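Local coordinates for protein D-lactate dehydrogenase (Fermentative) (PDB 6ABJ) that probably interconverts pyruvate and D-lactate using NAD(H), as a tetrameric D-isomer-specific 2-hydroxyacid dehydrogenase, at residues I129-A139 and H151-H159; L263-D274 and F303-A313. One frame throughout, in Å; residues are numbered along the deposited sequence.

Contact 1: residues I129-A139 and H151-H159; sequences ILTLNRRLHRA and HGLTGFDLH
I129 and L130, near the end of helix 118-134, place CG2 and CD2 against the two methyls of L158, one each. N133 carries the centre of the contact. With CG anti to the backbone N (chi1 180°), its amide lies flat over the F156 ring, the planes 17° apart and ND2 3.3 Å above the ring plane. The same amide reads the F156 backbone twice: F156 N donates to N133 OD1 at 2.9 Å, almost straight at 169°, and N133 ND2 donates to F156 O at 2.8 Å. R134 reaches L153 O and F156 O through two waters, while R134 NH1 hydrogen-bonds A120 O of the second subunit. R135, at positive phi, is the C-prime residue of the Schellman motif that ends the helix. Its chain, bent at chi2, returns R135 NH1 to N133 O (2.8 Å) and sends R135 NE to G152 O (3.3 Å), while T154 O sits over the guanidinium face. L153 CD2 packs on the CB atoms of R135 and R138, and L153 CD1 on A139 CB. Side-chain amide and guanidinium groups thus hold the main chain of an irregular loop, which leads from helix 136-143 into strand 162-166 of the NAD-binding domain.

Contact 2: residues L263-D274 and F303-A313; sequences LKSGQLGYLGLD and FPNVVVTAHQA
D274 OD1 is gripped by two donors: T309 OG1 at 2.6 Å on the anti lone pair, and Q312 N at 2.7 Å on the syn one. D274 OD2 accepts from A313 N at 3.0 Å, met from above the carboxylate plane. CG stands anti to the backbone N (chi1 -170°), which swings the carboxylate across to the loop 309-313, and T309 OG1 is also hydrogen-bonded to H124 NE2. These bonds fix the rotation of a residue that binds NADH. Upstream, strands 268-273 and 306-308 run parallel, the axes of these short segments approaching to 4.9 Å, as the last two strands of the Rossmann-type sheet; helix 295-302 makes the beta-alpha-beta crossover. Their ladder alternates, from L271 N to N305 O through to T309 N to L273 O. L271 and V306 lie side by side on one sheet face. Nearer F303, N305 ND2 donates to G269 O at 2.8 Å, from 60° out of the carbonyl plane, and to a water shared with L263 O and L268 O, while N305 OD1 is buried without a polar partner. L263 CB makes a CH-pi contact over the F303 ring face, 4.1 Å from the centroid, and K264 CG meets the ring edge.

Contacts 1 and 2 have centres about 13 Å apart and touch directly. L132, between the residues of helix 118-134 that face 151-159, turns to the sheet: its CD1 lies 3.6 Å from G272 N and its CD2 3.5 Å from N305 O. R135 NH1 and Y270 OH, 2.9 Å apart, probably form a hydrogen bond, tying the helix end to the strand 268-273. Contact 2 holds D274 of the NADH site, which is without NADH in this chain; contact 1 is more remote, the side chain of I129 about 11 Å from that of D274 and about 8 Å from that of T248. Both also meet the second subunit: R134 NH2 of one chain bonds A313 O of the other, so contact 1 of one subunit meets contact 2 of its partner.

Contact 1: residues I129-A139 and H151-H159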
loop_
_atom_site.group_PDB
_atom_site.type_symbol
_atom_site.label_atom_id
_atom_site.label_comp_id
_atom_site.label_asym_id
_atom_site.label_seq_id
_atom_site.Cartn_x
_atom_site.Cartn_y
_atom_site.Cartn_z
ATOM N N ILE B 129 -5.757 19.612 0.830
ATOM C CA ILE B 129 -6.440 20.046 -0.411
ATOM C C ILE B 129 -5.695 19.559 -1.654
ATOM O O ILE B 129 -6.296 18.983 -2.586
ATOM C CB ILE B 129 -6.542 21.608 -0.457
ATOM C CG1 ILE B 129 -7.578 22.036 0.561
ATOM C CG2 ILE B 129 -6.959 22.078 -1.841
ATOM C CD1 ILE B 129 -7.704 23.488 0.823
ATOM N N LEU B 130 -4.381 19.747 -1.671
ATOM C CA LEU B 130 -3.627 19.429 -2.870
ATOM C C LEU B 130 -3.490 17.953 -3.074
ATOM O O LEU B 130 -3.590 17.482 -4.185
ATOM C CB LEU B 130 -2.244 20.079 -2.827
ATOM C CG LEU B 130 -2.326 21.564 -3.254
ATOM C CD1 LEU B 130 -1.114 22.258 -2.760
ATOM C CD2 LEU B 130 -2.547 21.693 -4.769
ATOM N N THR B 131 -3.321 17.184 -1.984
ATOM C CA THR B 131 -3.230 15.771 -2.148
ATOM C C THR B 131 -4.559 15.196 -2.694
ATOM O O THR B 131 -4.554 14.283 -3.521
ATOM C CB THR B 131 -2.709 14.992 -0.892
ATOM O OG1 THR B 131 -2.491 13.625 -1.290
ATOM C CG2 THR B 131 -3.670 14.913 0.174
ATOM N N LEU B 132 -5.669 15.674 -2.171
ATOM C CA LEU B 132 -6.946 15.207 -2.638
ATOM C C LEU B 132 -7.191 15.612 -4.114
ATOM O O LEU B 132 -7.642 14.812 -4.922
ATOM C CB LEU B 132 -8.069 15.778 -1.779
ATOM C CG LEU B 132 -8.255 15.151 -0.373
ATOM C CD1 LEU B 132 -9.060 16.065 0.530
ATOM C CD2 LEU B 132 -8.952 13.794 -0.579
ATOM N N ASN B 133 -6.866 16.866 -4.420
ATOM C CA ASN B 133 -7.142 17.435 -5.732
ATOM C C ASN B 133 -6.344 16.632 -6.795
ATOM O O ASN B 133 -6.908 16.130 -7.780
ATOM C CB ASN B 133 -6.701 18.873 -5.696
ATOM C CG ASN B 133 -6.914 19.612 -6.998
ATOM O OD1 ASN B 133 -6.901 19.015 -8.093
ATOM N ND2 ASN B 133 -6.996 20.928 -6.899
ATOM N N ARG B 134 -5.047 16.490 -6.554
ATOM C CA ARG B 134 -4.161 15.893 -7.512
ATOM C C ARG B 134 -3.995 14.341 -7.250
ATOM O O ARG B 134 -3.201 13.658 -7.924
ATOM C CB ARG B 134 -2.820 16.603 -7.596
ATOM C CG ARG B 134 -2.922 18.139 -7.741
ATOM C CD ARG B 134 -3.778 18.535 -8.939
ATOM N NE ARG B 134 -3.073 18.223 -10.126
ATOM C CZ ARG B 134 -2.315 19.060 -10.841
ATOM N NH1 ARG B 134 -2.272 20.347 -10.609
ATOM N NH2 ARG B 134 -1.678 18.596 -11.871
ATOM N N ARG B 135 -4.732 13.835 -6.272
ATOM C CA ARG B 135 -4.687 12.419 -5.951
ATOM C C ARG B 135 -3.277 11.928 -5.697
ATOM O O ARG B 135 -2.909 10.828 -6.110
ATOM C CB ARG B 135 -5.311 11.602 -7.083
ATOM C CG ARG B 135 -6.826 11.662 -7.126
ATOM C CD ARG B 135 -7.291 12.869 -7.921
ATOM N NE ARG B 135 -8.578 12.634 -8.565
ATOM C CZ ARG B 135 -9.495 13.575 -8.758
ATOM N NH1 ARG B 135 -9.265 14.818 -8.358
ATOM N NH2 ARG B 135 -10.642 13.276 -9.352
ATOM N N LEU B 136 -2.489 12.741 -5.012
ATOM C CA LEU B 136 -1.095 12.437 -4.852
ATOM C C LEU B 136 -0.819 11.144 -4.029
ATOM O O LEU B 136 0.116 10.463 -4.302
ATOM C CB LEU B 136 -0.381 13.576 -4.188
ATOM C CG LEU B 136 -0.380 14.943 -4.956
ATOM C CD1 LEU B 136 0.286 16.069 -4.189
ATOM C CD2 LEU B 136 0.181 14.743 -6.343
ATOM N N HIS B 137 -1.665 10.868 -3.057
ATOM C CA HIS B 137 -1.549 9.642 -2.226
ATOM C C HIS B 137 -1.803 8.419 -3.118
ATOM O O HIS B 137 -1.070 7.405 -3.039
ATOM C CB HIS B 137 -2.542 9.762 -1.052
ATOM C CG HIS B 137 -3.966 9.942 -1.446
ATOM N ND1 HIS B 137 -4.466 11.084 -2.017
ATOM C CD2 HIS B 137 -5.012 9.108 -1.356
ATOM C CE1 HIS B 137 -5.741 10.943 -2.255
ATOM N NE2 HIS B 137 -6.099 9.748 -1.839
ATOM N N ARG B 138 -2.759 8.533 -4.033
ATOM C CA ARG B 138 -3.043 7.425 -5.000
ATOM C C ARG B 138 -1.885 7.284 -6.014
ATOM O O ARG B 138 -1.442 6.171 -6.317
ATOM C CB ARG B 138 -4.332 7.648 -5.716
ATOM C CG ARG B 138 -5.553 7.749 -4.734
ATOM C CD ARG B 138 -6.911 7.665 -5.494
ATOM N NE ARG B 138 -7.038 6.375 -6.164
ATOM C CZ ARG B 138 -7.637 6.156 -7.338
ATOM N NH1 ARG B 138 -8.281 7.140 -7.982
ATOM N NH2 ARG B 138 -7.622 4.922 -7.823
ATOM N N ALA B 139 -1.422 8.428 -6.555
ATOM C CA ALA B 139 -0.254 8.401 -7.482
ATOM C C ALA B 139 0.974 7.742 -6.896
ATOM O O ALA B 139 1.611 6.934 -7.531
ATOM C CB ALA B 139 0.064 9.785 -7.958
ATOM N N HIS B 151 -4.934 7.221 -15.375
ATOM C CA HIS B 151 -6.435 7.161 -15.266
ATOM C C HIS B 151 -6.927 7.511 -13.862
ATOM O O HIS B 151 -6.395 7.025 -12.869
ATOM C CB HIS B 151 -7.018 5.801 -15.679
ATOM C CG HIS B 151 -6.612 4.663 -14.780
ATOM N ND1 HIS B 151 -7.354 4.304 -13.677
ATOM C CD2 HIS B 151 -5.501 3.899 -14.748
ATOM C CE1 HIS B 151 -6.735 3.343 -13.024
ATOM N NE2 HIS B 151 -5.587 3.096 -13.635
ATOM N N GLY B 152 -7.974 8.330 -13.785
ATOM C CA GLY B 152 -8.576 8.714 -12.536
ATOM C C GLY B 152 -7.841 9.737 -11.672
ATOM O O GLY B 152 -8.369 10.150 -10.654
ATOM N N LEU B 153 -6.675 10.226 -12.104
ATOM C CA LEU B 153 -5.880 11.161 -11.324
ATOM C C LEU B 153 -6.062 12.652 -11.688
ATOM O O LEU B 153 -5.477 13.522 -11.038
ATOM C CB LEU B 153 -4.398 10.807 -11.434
ATOM C CG LEU B 153 -3.993 9.398 -11.078
ATOM C CD1 LEU B 153 -2.479 9.244 -11.144
ATOM C CD2 LEU B 153 -4.453 9.012 -9.646
ATOM N N THR B 154 -6.922 12.933 -12.694
ATOM C CA THR B 154 -7.155 14.283 -13.115
ATOM C C THR B 154 -7.718 15.139 -12.000
ATOM O O THR B 154 -8.797 14.791 -11.443
ATOM C CB THR B 154 -8.095 14.337 -14.332
ATOM O OG1 THR B 154 -7.571 13.506 -15.334
ATOM C CG2 THR B 154 -8.181 15.755 -14.889
ATOM N N GLY B 155 -7.106 16.283 -11.752
ATOM C CA GLY B 155 -7.586 17.245 -10.759
ATOM C C GLY B 155 -8.214 18.483 -11.354
ATOM O O GLY B 155 -8.812 18.426 -12.460
ATOM N N PHE B 156 -8.135 19.561 -10.617
ATOM C CA PHE B 156 -8.647 20.840 -11.024
ATOM C C PHE B 156 -7.693 21.954 -10.588
ATOM O O PHE B 156 -7.023 21.863 -9.549
ATOM C CB PHE B 156 -10.070 21.033 -10.459
ATOM C CG PHE B 156 -10.155 21.040 -8.946
ATOM C CD1 PHE B 156 -10.367 19.866 -8.248
ATOM C CD2 PHE B 156 -10.057 22.193 -8.229
ATOM C CE1 PHE B 156 -10.523 19.878 -6.872
ATOM C CE2 PHE B 156 -10.208 22.209 -6.829
ATOM C CZ PHE B 156 -10.495 21.037 -6.166
ATOM N N ASP B 157 -7.626 23.007 -11.388
ATOM C CA ASP B 157 -6.822 24.149 -11.015
ATOM C C ASP B 157 -7.459 24.781 -9.778
ATOM O O ASP B 157 -8.678 24.976 -9.725
ATOM C CB ASP B 157 -6.858 25.217 -12.100
ATOM C CG ASP B 157 -6.156 24.801 -13.357
ATOM O OD1 ASP B 157 -5.579 23.695 -13.391
ATOM O OD2 ASP B 157 -6.187 25.595 -14.317
ATOM N N LEU B 158 -6.641 25.133 -8.794
ATOM C CA LEU B 158 -7.107 25.928 -7.709
ATOM C C LEU B 158 -7.368 27.405 -8.113
ATOM O O LEU B 158 -8.338 28.059 -7.638
ATOM C CB LEU B 158 -6.103 25.911 -6.564
ATOM C CG LEU B 158 -5.939 24.569 -5.820
ATOM C CD1 LEU B 158 -4.851 24.617 -4.788
ATOM C CD2 LEU B 158 -7.257 24.090 -5.179
ATOM N N HIS B 159 -6.497 27.911 -8.966
ATOM C CA HIS B 159 -6.693 29.254 -9.520
ATOM C C HIS B 159 -8.118 29.481 -9.980
ATOM O O HIS B 159 -8.629 28.718 -10.764
ATOM C CB HIS B 159 -5.697 29.491 -10.661
ATOM C CG HIS B 159 -5.747 30.879 -11.205
ATOM N ND1 HIS B 159 -6.315 31.181 -12.429
ATOM C CD2 HIS B 159 -5.327 32.052 -10.688
ATOM C CE1 HIS B 159 -6.257 32.486 -12.629
ATOM N NE2 HIS B 159 -5.660 33.026 -11.589
HETATM O O HOH W 1 -3.703 15.513 -11.274
HETATM O O HOH W 2 -4.192 21.886 -8.995
HETATM O O HOH W 3 -10.950 10.197 -9.794
#

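Contact 2: residues L263-D274 and F303-A313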
loop_
_atom_site.group_PDB
_atom_site.type_symbol
_atom_site.label_atom_id
_atom_site.label_comp_id
_atom_site.label_asym_id
_atom_site.label_seq_id
_atom_site.Cartn_x
_atom_site.Cartn_y
_atom_site.Cartn_z
ATOM N N LEU B 263 -20.752 11.175 0.310
ATOM C CA LEU B 263 -19.633 10.616 -0.458
ATOM C C LEU B 263 -20.122 9.507 -1.366
ATOM O O LEU B 263 -19.758 9.474 -2.544
ATOM C CB LEU B 263 -18.521 10.141 0.496
ATOM C CG LEU B 263 -17.713 11.240 1.188
ATOM C CD1 LEU B 263 -17.055 10.775 2.473
ATOM C CD2 LEU B 263 -16.617 11.805 0.259
ATOM N N LYS B 264 -21.017 8.647 -0.883
ATOM C CA LYS B 264 -21.543 7.600 -1.737
ATOM C C LYS B 264 -22.273 8.147 -2.945
ATOM O O LYS B 264 -22.145 7.594 -4.051
ATOM C CB LYS B 264 -22.411 6.642 -0.987
ATOM C CG LYS B 264 -21.597 5.808 -0.041
ATOM C CD LYS B 264 -22.469 4.980 0.870
ATOM C CE LYS B 264 -23.373 4.010 0.150
ATOM N NZ LYS B 264 -24.178 3.345 1.206
ATOM N N SER B 265 -23.004 9.234 -2.764
ATOM C CA SER B 265 -23.842 9.727 -3.867
ATOM C C SER B 265 -23.062 10.585 -4.823
ATOM O O SER B 265 -23.538 10.904 -5.921
ATOM C CB SER B 265 -24.986 10.582 -3.333
ATOM O OG SER B 265 -24.519 11.755 -2.770
ATOM N N GLY B 266 -21.885 11.023 -4.404
ATOM C CA GLY B 266 -21.115 11.971 -5.201
ATOM C C GLY B 266 -21.446 13.424 -4.851
ATOM O O GLY B 266 -20.774 14.305 -5.316
ATOM N N GLN B 267 -22.435 13.670 -4.002
ATOM C CA GLN B 267 -22.723 14.963 -3.592
ATOM C C GLN B 267 -21.460 15.660 -2.992
ATOM O O GLN B 267 -21.202 16.840 -3.272
ATOM C CB GLN B 267 -23.884 14.984 -2.566
ATOM C CG GLN B 267 -24.105 16.305 -1.810
ATOM C CD GLN B 267 -24.450 17.507 -2.679
ATOM O OE1 GLN B 267 -24.640 17.394 -3.876
ATOM N NE2 GLN B 267 -24.452 18.701 -2.056
ATOM N N LEU B 268 -20.782 14.964 -2.100
ATOM C CA LEU B 268 -19.496 15.435 -1.624
ATOM C C LEU B 268 -18.421 14.769 -2.478
ATOM O O LEU B 268 -18.303 13.537 -2.479
ATOM C CB LEU B 268 -19.321 15.117 -0.124
ATOM C CG LEU B 268 -18.083 15.687 0.537
ATOM C CD1 LEU B 268 -18.081 17.211 0.567
ATOM C CD2 LEU B 268 -17.979 15.236 1.965
ATOM N N GLY B 269 -17.602 15.596 -3.128
ATOM C CA GLY B 269 -16.564 15.122 -4.024
ATOM C C GLY B 269 -15.314 14.657 -3.325
ATOM O O GLY B 269 -14.622 13.795 -3.837
ATOM N N TYR B 270 -14.958 15.329 -2.244
ATOM C CA TYR B 270 -13.710 15.051 -1.576
ATOM C C TYR B 270 -13.846 15.372 -0.112
ATOM O O TYR B 270 -14.582 16.283 0.277
ATOM C CB TYR B 270 -12.578 15.953 -2.099
ATOM C CG TYR B 270 -12.349 16.053 -3.596
ATOM C CD1 TYR B 270 -13.144 16.866 -4.394
ATOM C CD2 TYR B 270 -11.277 15.396 -4.191
ATOM C CE1 TYR B 270 -12.906 16.983 -5.752
ATOM C CE2 TYR B 270 -11.033 15.507 -5.546
ATOM C CZ TYR B 270 -11.850 16.301 -6.322
ATOM O OH TYR B 270 -11.606 16.410 -7.670
ATOM N N LEU B 271 -13.100 14.641 0.696
ATOM C CA LEU B 271 -12.993 14.937 2.127
ATOM C C LEU B 271 -11.594 14.773 2.687
ATOM O O LEU B 271 -10.959 13.743 2.530
ATOM C CB LEU B 271 -13.978 14.049 2.894
ATOM C CG LEU B 271 -14.012 14.200 4.431
ATOM C CD1 LEU B 271 -14.719 15.457 4.845
ATOM C CD2 LEU B 271 -14.632 12.971 5.068
ATOM N N GLY B 272 -11.140 15.823 3.402
ATOM C CA GLY B 272 -9.880 15.820 4.099
ATOM C C GLY B 272 -10.150 16.064 5.580
ATOM O O GLY B 272 -10.681 17.099 5.906
ATOM N N LEU B 273 -9.801 15.101 6.419
ATOM C CA LEU B 273 -9.981 15.271 7.854
ATOM C C LEU B 273 -8.650 15.173 8.551
ATOM O O LEU B 273 -7.876 14.278 8.278
ATOM C CB LEU B 273 -10.874 14.167 8.422
ATOM C CG LEU B 273 -12.298 14.032 7.924
ATOM C CD1 LEU B 273 -12.924 12.839 8.690
ATOM C CD2 LEU B 273 -13.141 15.265 8.035
ATOM N N ASP B 274 -8.395 16.112 9.442
ATOM C CA ASP B 274 -7.326 15.965 10.430
ATOM C C ASP B 274 -7.865 15.741 11.859
ATOM O O ASP B 274 -7.077 15.409 12.763
ATOM C CB ASP B 274 -6.397 17.174 10.436
ATOM C CG ASP B 274 -5.150 16.923 11.280
ATOM O OD1 ASP B 274 -4.379 15.974 10.971
ATOM O OD2 ASP B 274 -4.914 17.652 12.272
ATOM N N PHE B 303 -12.843 5.186 1.194
ATOM C CA PHE B 303 -13.196 5.932 -0.002
ATOM C C PHE B 303 -11.899 6.416 -0.644
ATOM O O PHE B 303 -10.950 6.818 0.036
ATOM C CB PHE B 303 -13.993 7.131 0.338
ATOM C CG PHE B 303 -15.382 6.813 0.762
ATOM C CD1 PHE B 303 -16.261 6.297 -0.141
ATOM C CD2 PHE B 303 -15.806 7.018 2.035
ATOM C CE1 PHE B 303 -17.580 6.019 0.238
ATOM C CE2 PHE B 303 -17.135 6.795 2.386
ATOM C CZ PHE B 303 -18.005 6.301 1.506
ATOM N N PRO B 304 -11.880 6.445 -1.954
ATOM C CA PRO B 304 -10.698 6.813 -2.701
ATOM C C PRO B 304 -10.435 8.314 -2.643
ATOM O O PRO B 304 -9.369 8.743 -2.980
ATOM C CB PRO B 304 -11.078 6.408 -4.166
ATOM C CG PRO B 304 -12.505 6.463 -4.221
ATOM C CD PRO B 304 -12.908 5.869 -2.827
ATOM N N ASN B 305 -11.433 9.082 -2.276
ATOM C CA ASN B 305 -11.447 10.527 -2.287
ATOM C C ASN B 305 -11.597 11.091 -0.879
ATOM O O ASN B 305 -12.033 12.207 -0.688
ATOM C CB ASN B 305 -12.598 11.016 -3.179
ATOM C CG ASN B 305 -13.986 10.393 -2.811
ATOM O OD1 ASN B 305 -14.079 9.318 -2.235
ATOM N ND2 ASN B 305 -15.055 11.091 -3.193
ATOM N N VAL B 306 -11.133 10.301 0.072
ATOM C CA VAL B 306 -10.981 10.718 1.486
ATOM C C VAL B 306 -9.570 10.492 1.978
ATOM O O VAL B 306 -9.005 9.447 1.732
ATOM C CB VAL B 306 -11.926 9.924 2.389
ATOM C CG1 VAL B 306 -11.698 10.227 3.851
ATOM C CG2 VAL B 306 -13.358 10.177 1.986
ATOM N N VAL B 307 -9.000 11.510 2.650
ATOM C CA VAL B 307 -7.696 11.383 3.326
ATOM C C VAL B 307 -7.893 11.847 4.758
ATOM O O VAL B 307 -8.418 12.933 4.972
ATOM C CB VAL B 307 -6.627 12.298 2.634
ATOM C CG1 VAL B 307 -5.355 12.311 3.446
ATOM C CG2 VAL B 307 -6.354 11.763 1.200
ATOM N N VAL B 308 -7.435 11.010 5.667
ATOM C CA VAL B 308 -7.514 11.265 7.113
ATOM C C VAL B 308 -6.107 11.229 7.641
ATOM O O VAL B 308 -5.369 10.294 7.379
ATOM C CB VAL B 308 -8.320 10.209 7.845
ATOM C CG1 VAL B 308 -8.281 10.469 9.388
ATOM C CG2 VAL B 308 -9.724 10.174 7.306
ATOM N N THR B 309 -5.712 12.338 8.328
ATOM C CA THR B 309 -4.518 12.382 9.107
ATOM C C THR B 309 -4.915 12.462 10.591
ATOM O O THR B 309 -5.969 12.996 10.911
ATOM C CB THR B 309 -3.576 13.563 8.667
ATOM O OG1 THR B 309 -4.275 14.782 8.649
ATOM C CG2 THR B 309 -3.023 13.310 7.211
ATOM N N ALA B 310 -4.061 11.896 11.448
ATOM C CA ALA B 310 -4.455 11.585 12.814
ATOM C C ALA B 310 -4.078 12.713 13.778
ATOM O O ALA B 310 -3.146 12.605 14.606
ATOM C CB ALA B 310 -3.935 10.212 13.238
ATOM N N HIS B 311 -4.759 13.828 13.569
ATOM C CA HIS B 311 -4.511 15.104 14.248
ATOM C C HIS B 311 -3.043 15.514 14.217
ATOM O O HIS B 311 -2.337 15.603 15.257
ATOM C CB HIS B 311 -5.057 15.103 15.662
ATOM C CG HIS B 311 -5.327 16.488 16.174
ATOM N ND1 HIS B 311 -6.363 16.764 17.028
ATOM C CD2 HIS B 311 -4.771 17.683 15.849
ATOM C CE1 HIS B 311 -6.442 18.077 17.209
ATOM N NE2 HIS B 311 -5.475 18.659 16.518
ATOM N N GLN B 312 -2.582 15.647 12.975
ATOM C CA GLN B 312 -1.217 15.847 12.570
ATOM C C GLN B 312 -0.941 17.286 12.175
ATOM O O GLN B 312 0.199 17.658 11.881
ATOM C CB GLN B 312 -0.992 14.897 11.345
ATOM C CG GLN B 312 0.411 14.631 10.976
ATOM C CD GLN B 312 0.585 13.890 9.679
ATOM O OE1 GLN B 312 -0.085 12.886 9.422
ATOM N NE2 GLN B 312 1.529 14.345 8.887
ATOM N N ALA B 313 -1.921 18.120 12.204
ATOM C CA ALA B 313 -1.812 19.474 11.637
ATOM C C ALA B 313 -0.838 20.389 12.362
ATOM O O ALA B 313 -0.247 21.240 11.727
ATOM C CB ALA B 313 -3.178 20.162 11.570
HETATM O O HOH W 4 -17.891 11.133 -3.614
#